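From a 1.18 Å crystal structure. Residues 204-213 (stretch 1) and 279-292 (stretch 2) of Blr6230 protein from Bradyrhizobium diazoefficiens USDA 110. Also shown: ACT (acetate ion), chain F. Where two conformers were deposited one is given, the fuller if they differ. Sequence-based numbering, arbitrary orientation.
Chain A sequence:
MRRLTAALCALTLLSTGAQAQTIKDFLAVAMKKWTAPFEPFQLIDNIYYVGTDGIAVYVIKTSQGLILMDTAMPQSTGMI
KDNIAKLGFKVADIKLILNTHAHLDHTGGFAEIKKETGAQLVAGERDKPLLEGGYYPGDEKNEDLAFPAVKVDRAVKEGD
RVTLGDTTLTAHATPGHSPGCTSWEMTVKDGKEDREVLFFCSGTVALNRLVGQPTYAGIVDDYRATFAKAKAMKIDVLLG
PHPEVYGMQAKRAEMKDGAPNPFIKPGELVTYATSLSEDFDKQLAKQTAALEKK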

# COMPACT_ATOMS: atom_id res chain seq x y z
N THR A 204 2.20 1.88 10.15
CA THR A 204 1.98 1.09 11.35
C THR A 204 3.30 0.44 11.81
O THR A 204 4.19 0.19 10.98
CB THR A 204 0.96 -0.02 11.12
OG1 THR A 204 1.47 -0.88 10.12
CG2 THR A 204 -0.42 0.53 10.69
N VAL A 205 3.42 0.16 13.10
CA VAL A 205 4.55 -0.60 13.61
C VAL A 205 4.46 -2.08 13.23
O VAL A 205 5.44 -2.68 12.78
CB VAL A 205 4.70 -0.41 15.13
CG1 VAL A 205 5.78 -1.32 15.68
CG2 VAL A 205 5.04 1.05 15.44
N ALA A 206 3.27 -2.66 13.41
CA ALA A 206 2.96 -4.03 12.97
C ALA A 206 4.04 -4.98 13.51
O ALA A 206 4.25 -5.00 14.73
CB ALA A 206 2.77 -4.05 11.46
N LEU A 207 4.71 -5.76 12.66
CA LEU A 207 5.69 -6.77 13.09
C LEU A 207 7.09 -6.21 13.27
O LEU A 207 7.99 -6.95 13.62
CB LEU A 207 5.73 -7.95 12.12
CG LEU A 207 4.43 -8.72 11.96
CD1 LEU A 207 4.67 -9.82 10.94
CD2 LEU A 207 3.93 -9.28 13.29
N ASN A 208 7.31 -4.93 12.98
CA ASN A 208 8.68 -4.41 13.03
C ASN A 208 9.25 -4.27 14.44
O ASN A 208 8.53 -3.94 15.39
CB ASN A 208 8.75 -3.06 12.33
CG ASN A 208 8.56 -3.17 10.84
OD1 ASN A 208 8.92 -4.19 10.21
ND2 ASN A 208 8.03 -2.13 10.24
N ARG A 209 10.54 -4.52 14.54
CA ARG A 209 11.30 -4.29 15.77
C ARG A 209 11.95 -2.91 15.66
O ARG A 209 12.65 -2.61 14.69
CB ARG A 209 12.38 -5.37 15.92
CG ARG A 209 11.82 -6.77 16.03
CD ARG A 209 12.87 -7.79 16.48
NE ARG A 209 14.03 -7.75 15.59
CZ ARG A 209 14.14 -8.40 14.43
NH1 ARG A 209 13.24 -9.29 14.04
NH2 ARG A 209 15.22 -8.19 13.66
N LEU A 210 11.71 -2.08 16.67
CA LEU A 210 12.18 -0.70 16.70
C LEU A 210 13.49 -0.50 17.45
O LEU A 210 14.21 0.47 17.16
CB LEU A 210 11.09 0.19 17.31
CG LEU A 210 9.72 0.14 16.61
CD1 LEU A 210 8.73 0.97 17.39
CD2 LEU A 210 9.81 0.62 15.17
N VAL A 211 13.75 -1.38 18.41
CA VAL A 211 14.89 -1.28 19.31
C VAL A 211 15.43 -2.69 19.54
O VAL A 211 14.74 -3.68 19.23
CB VAL A 211 14.49 -0.65 20.66
CG1 VAL A 211 14.21 0.84 20.48
CG2 VAL A 211 13.29 -1.35 21.29
N GLY A 212 16.63 -2.78 20.10
CA GLY A 212 17.29 -4.06 20.35
C GLY A 212 18.08 -4.47 19.13
O GLY A 212 19.24 -4.08 18.99
N GLN A 213 17.43 -5.25 18.27
CA GLN A 213 17.94 -5.58 16.94
C GLN A 213 16.91 -5.02 15.97
O GLN A 213 16.00 -5.74 15.53
CB GLN A 213 18.11 -7.10 16.78
CG GLN A 213 19.17 -7.71 17.69
N ASP A 279 0.33 5.90 18.38
CA ASP A 279 0.54 4.47 18.55
C ASP A 279 2.03 4.13 18.48
O ASP A 279 2.49 3.24 19.20
CB ASP A 279 -0.24 3.63 17.53
CG ASP A 279 -0.23 2.16 17.91
OD1 ASP A 279 -0.73 1.80 19.01
OD2 ASP A 279 0.33 1.34 17.15
N PHE A 280 2.79 4.82 17.62
CA PHE A 280 4.22 4.60 17.52
C PHE A 280 4.90 4.82 18.88
O PHE A 280 5.69 4.00 19.35
CB PHE A 280 4.85 5.53 16.48
CG PHE A 280 6.31 5.30 16.30
CD1 PHE A 280 6.78 4.31 15.43
CD2 PHE A 280 7.24 6.03 17.05
CE1 PHE A 280 8.13 4.06 15.33
CE2 PHE A 280 8.59 5.78 16.92
CZ PHE A 280 9.04 4.81 16.06
N ASP A 281 4.58 5.93 19.54
CA ASP A 281 5.13 6.20 20.85
C ASP A 281 4.81 5.07 21.85
O ASP A 281 5.66 4.67 22.65
CB ASP A 281 4.59 7.51 21.40
CG ASP A 281 5.12 8.74 20.68
OD1 ASP A 281 6.08 8.63 19.91
OD2 ASP A 281 4.54 9.83 20.88
N LYS A 282 3.57 4.58 21.82
CA LYS A 282 3.17 3.45 22.69
C LYS A 282 4.00 2.19 22.41
O LYS A 282 4.49 1.52 23.32
CB LYS A 282 1.68 3.14 22.49
CG LYS A 282 1.13 1.98 23.32
CD LYS A 282 -0.31 1.65 22.97
CE LYS A 282 -0.68 0.22 23.37
NZ LYS A 282 -2.01 -0.21 22.85
N GLN A 283 4.13 1.85 21.13
CA GLN A 283 4.89 0.66 20.76
C GLN A 283 6.38 0.80 21.06
O GLN A 283 6.99 -0.18 21.49
CB GLN A 283 4.72 0.31 19.29
CG GLN A 283 3.28 0.07 18.85
CD GLN A 283 2.52 -0.86 19.77
OE1 GLN A 283 3.04 -1.90 20.18
NE2 GLN A 283 1.29 -0.52 20.07
N LEU A 284 6.95 1.97 20.82
CA LEU A 284 8.36 2.18 21.16
C LEU A 284 8.61 1.99 22.65
O LEU A 284 9.58 1.34 23.06
CB LEU A 284 8.81 3.58 20.71
CG LEU A 284 10.27 3.92 20.93
CD1 LEU A 284 11.18 2.98 20.16
CD2 LEU A 284 10.54 5.38 20.54
N ALA A 285 7.72 2.53 23.47
CA ALA A 285 7.83 2.37 24.92
C ALA A 285 7.69 0.91 25.32
O ALA A 285 8.43 0.41 26.17
CB ALA A 285 6.78 3.22 25.64
N LYS A 286 6.75 0.21 24.70
CA LYS A 286 6.53 -1.20 25.01
C LYS A 286 7.76 -2.05 24.67
O LYS A 286 8.21 -2.90 25.46
CB LYS A 286 5.31 -1.71 24.25
CG LYS A 286 5.02 -3.19 24.42
CD LYS A 286 3.76 -3.57 23.65
CE LYS A 286 3.56 -5.08 23.62
NZ LYS A 286 2.18 -5.44 23.18
N GLN A 287 8.28 -1.86 23.46
CA GLN A 287 9.46 -2.62 23.04
C GLN A 287 10.69 -2.27 23.85
O GLN A 287 11.51 -3.14 24.13
CB GLN A 287 9.72 -2.39 21.56
CG GLN A 287 8.64 -2.96 20.65
CD GLN A 287 9.03 -2.95 19.19
OE1 GLN A 287 10.23 -2.86 18.86
NE2 GLN A 287 8.02 -3.05 18.31
N THR A 288 10.83 -1.00 24.23
CA THR A 288 11.94 -0.59 25.07
C THR A 288 11.85 -1.28 26.43
O THR A 288 12.86 -1.81 26.93
CB THR A 288 11.96 0.94 25.22
OG1 THR A 288 12.17 1.51 23.92
CG2 THR A 288 13.06 1.43 26.13
N ALA A 289 10.66 -1.29 27.03
CA ALA A 289 10.50 -1.98 28.32
C ALA A 289 10.78 -3.48 28.20
O ALA A 289 11.36 -4.09 29.10
CB ALA A 289 9.11 -1.75 28.90
N ALA A 290 10.37 -4.08 27.09
CA ALA A 290 10.58 -5.52 26.87
C ALA A 290 12.05 -5.91 26.72
O ALA A 290 12.38 -7.06 26.95
CB ALA A 290 9.79 -6.00 25.67
N LEU A 291 12.91 -4.97 26.33
CA LEU A 291 14.35 -5.24 26.21
C LEU A 291 15.03 -5.39 27.55
O LEU A 291 16.12 -5.98 27.61
CB LEU A 291 15.06 -4.11 25.45
CG LEU A 291 14.94 -4.01 23.93
CD1 LEU A 291 15.79 -2.85 23.46
CD2 LEU A 291 15.36 -5.30 23.24
N GLU A 292 14.44 -4.84 28.61
CA GLU A 292 15.03 -4.86 29.93
C GLU A 292 15.14 -6.31 30.38
O GLU A 292 14.23 -7.12 30.17
CB GLU A 292 14.21 -4.00 30.90
CG GLU A 292 14.14 -2.52 30.52
CD GLU A 292 13.24 -1.70 31.42
OE1 GLU A 292 13.05 -0.50 31.11
OE2 GLU A 292 12.72 -2.22 32.42
C ACT F . 0.35 -2.69 7.23
O ACT F . 0.32 -1.58 7.79
OXT ACT F . 0.58 -2.79 6.00
CH3 ACT F . 0.09 -3.89 8.09
O HOH W 1 1.36 1.49 14.67

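Residues 204-213, an irregular segment, lie along one side of a helix that enters from earlier in the chain and carries residues 279-290, and the contact buries 525 Å² over both surfaces. Nearest CA atoms pair Val-205 with Phe-280, Leu-210 with Leu-284, Val-211 with Thr-288 and Gly-212 with Leu-291, so both stretches advance in the same sense. Gln-287 covers the most area and supplies both direct hydrogen bonds. Its side-chain amide reads the backbone as another peptide would: Leu-210 N donates to Gln-287 OE1 (2.8 Å, nearly linear at 175°), while Gln-287 NE2 donates to Asn-208 O (3.1 Å). With no strand or helix to pair these two main-chain groups, the amide satisfies both, and the loop is pinned to the helix at its middle.

Val-211, almost as extensive, points toward the helix and spreads its methyls over successive turns: CG1 meets Leu-284 CD1 at 3.7 Å, and CG2 lies 3.7 Å from Gln-287 CB and 3.6 Å from Leu-291 CD1. Leu-210 extends this apolar patch, with its CD1 3.8 Å from Phe-280 CE1 and its CB 4.0 Å from Leu-284 CD1. Val-205 CG2 also approaches the ring, 3.7 Å from Phe-280 CD1. Val-205 opens a type II' turn closed by the hydrogen bond from Asn-208 N to Val-205 O (2.9 Å). A water bridges the segments here, accepting from Val-205 N (2.9 Å) and donating to Asp-279 OD2 (2.7 Å).

At the other end, Gly-212 N sits 3.5 Å from Leu-291 CD1. An ideal CB on Gly-212 would fall 2.7 Å from Leu-291 CD2, a clash, and the glycine's backbone angles would also jam it against the preceding carbonyl oxygen. Away from the helix, Thr-204 OG1 donates to acetate O (2.7 Å), a ligand probably acquired from the crystallisation liquor.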